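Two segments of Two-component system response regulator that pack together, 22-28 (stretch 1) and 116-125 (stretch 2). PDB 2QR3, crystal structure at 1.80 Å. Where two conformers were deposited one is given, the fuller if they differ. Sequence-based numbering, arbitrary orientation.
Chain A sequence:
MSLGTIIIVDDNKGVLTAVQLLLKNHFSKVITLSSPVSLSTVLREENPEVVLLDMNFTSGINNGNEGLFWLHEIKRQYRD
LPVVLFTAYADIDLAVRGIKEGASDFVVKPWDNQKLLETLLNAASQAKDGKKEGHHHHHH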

# COMPACT_ATOMS: atom_id res chain seq x y z
N LEU A 22 -4.94 11.51 6.42
CA LEU A 22 -3.86 11.27 7.35
C LEU A 22 -2.49 11.53 6.73
O LEU A 22 -1.57 11.94 7.43
N LEU A 23 -2.34 11.27 5.43
CA LEU A 23 -1.00 11.26 4.82
C LEU A 23 -0.67 12.50 3.99
O LEU A 23 0.51 12.70 3.68
N LYS A 24 -1.72 13.26 3.62
CA LYS A 24 -1.69 14.50 2.80
C LYS A 24 -0.52 15.42 3.13
O LYS A 24 0.02 16.12 2.27
N ASN A 25 -0.16 15.47 4.41
CA ASN A 25 0.79 16.48 4.85
C ASN A 25 2.18 15.98 5.11
O ASN A 25 3.05 16.71 5.63
N HIS A 26 2.41 14.73 4.72
CA HIS A 26 3.71 14.10 4.83
C HIS A 26 4.30 13.81 3.47
O HIS A 26 5.46 14.16 3.21
N PHE A 27 3.51 13.21 2.60
CA PHE A 27 3.97 12.87 1.26
C PHE A 27 3.66 14.02 0.33
O PHE A 27 2.69 14.75 0.54
N SER A 28 4.46 14.17 -0.72
CA SER A 28 4.25 15.24 -1.71
C SER A 28 2.96 15.05 -2.48
O SER A 28 2.30 16.03 -2.85
N LEU A 116 0.48 3.78 11.45
CA LEU A 116 0.29 3.72 10.00
C LEU A 116 1.29 4.62 9.32
O LEU A 116 1.98 4.20 8.40
N LEU A 117 1.39 5.86 9.79
CA LEU A 117 2.30 6.82 9.17
C LEU A 117 3.73 6.31 9.26
O LEU A 117 4.48 6.34 8.27
N GLU A 118 4.10 5.85 10.46
CA GLU A 118 5.46 5.42 10.73
C GLU A 118 5.89 4.25 9.90
O GLU A 118 7.01 4.24 9.38
N THR A 119 5.00 3.27 9.75
CA THR A 119 5.26 2.10 8.88
C THR A 119 5.51 2.54 7.46
O THR A 119 6.41 2.02 6.81
N LEU A 120 4.70 3.50 6.98
CA LEU A 120 4.80 3.93 5.58
C LEU A 120 6.06 4.76 5.37
O LEU A 120 6.77 4.57 4.41
N LEU A 121 6.35 5.67 6.29
CA LEU A 121 7.62 6.43 6.19
C LEU A 121 8.82 5.50 6.22
O LEU A 121 9.74 5.64 5.38
N ASN A 122 8.84 4.54 7.15
CA ASN A 122 9.94 3.58 7.20
C ASN A 122 10.05 2.77 5.90
O ASN A 122 11.13 2.54 5.39
N ALA A 123 8.91 2.33 5.36
CA ALA A 123 8.94 1.52 4.13
C ALA A 123 9.50 2.30 2.96
O ALA A 123 10.20 1.73 2.11
N ALA A 124 9.20 3.60 2.94
CA ALA A 124 9.61 4.53 1.90
C ALA A 124 11.03 5.06 2.16
O ALA A 124 11.60 5.75 1.29
N SER A 125 11.57 4.77 3.34
CA SER A 125 12.89 5.25 3.77
C SER A 125 13.85 4.10 4.07
O SER A 125 14.60 4.13 5.07

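The contact between the two stretches is almost entirely apolar, buries 383 Å² in total and contains no hydrogen bond across it. Its aliphatic part is built from leucines. Leu22 (m, t) directs its CA-to-CB bond toward the helix of stretch 2, as Leu116 (t, p) does in return, and Leu22 CD1 lies 4.0 Å from Leu116 CD2. Leu23, also m, t, leaves its backbone sideways, yet its end comes nearer: both methyls pack against Leu120, with Leu23 CD1 3.6 Å and Leu23 CD2 4.0 Å from Leu120 CD1, and Leu23 CD2 also lies 3.9 Å from Leu117 CD1.

Two rings extend the contact. Phe27 (chi1 m) starts sideways, but its end comes nearer and spans successive turns of the helix. Phe27 CZ is 4.2 Å from both Leu120 CB and Leu121 CD2, approached obliquely, whereas Ala124 CB sits at the ring edge, 4.4 Å from Phe27 CE1. The CA-to-CB bond of His26 (chi1 m) points toward the helix, and its ring receives a CH-pi contact over one face from Leu117, whose t, p rotamer carries CD2 to 3.5 Å from the centroid of the His26 ring.

No polar side chain pairs across the contact. Ser125 OG donates to Leu121 O at 2.7 Å within stretch 2, while Lys24, Asn25, Glu118 and Asn122 stay exposed and out of reach of the opposing stretch.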

# COMPACT_ATOMS: atom_id res chain seq x y z
CB LEU A 22 -3.93 9.84 7.90
CG LEU A 22 -5.13 9.50 8.78
CD1 LEU A 22 -5.33 7.97 8.91
CD2 LEU A 22 -5.04 10.19 10.16
CB LEU A 23 -0.81 9.99 3.97
CG LEU A 23 -1.00 8.65 4.69
CD1 LEU A 23 -0.81 7.49 3.68
CD2 LEU A 23 -0.10 8.45 5.92
CB LYS A 24 -2.97 15.33 3.09
CG LYS A 24 -4.10 15.34 2.10
CD LYS A 24 -5.20 16.32 2.62
CE LYS A 24 -6.36 16.53 1.62
NZ LYS A 24 -7.57 15.70 1.93
CB ASN A 25 0.22 17.26 6.04
CG ASN A 25 -0.34 18.57 5.61
OD1 ASN A 25 -1.55 18.70 5.40
ND2 ASN A 25 0.54 19.54 5.36
CB HIS A 26 3.65 12.85 5.71
CG HIS A 26 3.48 13.17 7.15
ND1 HIS A 26 2.27 13.56 7.69
CD2 HIS A 26 4.38 13.23 8.16
CE1 HIS A 26 2.42 13.81 8.98
NE2 HIS A 26 3.69 13.62 9.29
CB PHE A 27 3.31 11.57 0.76
CG PHE A 27 3.77 10.34 1.49
CD1 PHE A 27 4.77 9.54 0.96
CD2 PHE A 27 3.21 9.99 2.72
CE1 PHE A 27 5.21 8.38 1.67
CE2 PHE A 27 3.63 8.86 3.41
CZ PHE A 27 4.64 8.06 2.88
CB SER A 28 5.42 15.29 -2.70
OG SER A 28 6.59 15.68 -2.00
CB LEU A 116 -1.16 4.12 9.62
CG LEU A 116 -1.46 4.34 8.16
CD1 LEU A 116 -1.30 3.07 7.33
CD2 LEU A 116 -2.86 4.92 7.96
CB LEU A 117 2.18 8.20 9.81
CG LEU A 117 3.16 9.29 9.34
CD1 LEU A 117 3.12 9.54 7.81
CD2 LEU A 117 2.88 10.57 10.14
CB GLU A 118 5.65 5.14 12.22
CG GLU A 118 5.56 6.46 12.99
CD GLU A 118 6.14 6.39 14.40
OE1 GLU A 118 6.36 5.26 14.91
OE2 GLU A 118 6.35 7.47 14.97
CB THR A 119 4.12 1.07 8.98
OG1 THR A 119 4.00 0.62 10.34
CG2 THR A 119 4.33 -0.13 8.04
CB LEU A 120 3.56 4.73 5.15
CG LEU A 120 2.33 3.84 5.03
CD1 LEU A 120 1.03 4.74 5.00
CD2 LEU A 120 2.42 2.91 3.80
CB LEU A 121 7.74 7.47 7.30
CG LEU A 121 6.66 8.56 7.38
CD1 LEU A 121 6.77 9.37 8.66
CD2 LEU A 121 6.73 9.50 6.18
CB ASN A 122 9.84 2.69 8.44
CG ASN A 122 10.07 3.46 9.75
OD1 ASN A 122 10.46 4.63 9.74
ND2 ASN A 122 9.82 2.80 10.88
CB ALA A 123 7.54 0.98 3.78
CB ALA A 124 8.65 5.67 1.85
CB SER A 125 12.76 6.11 5.03
OG SER A 125 11.88 7.21 4.79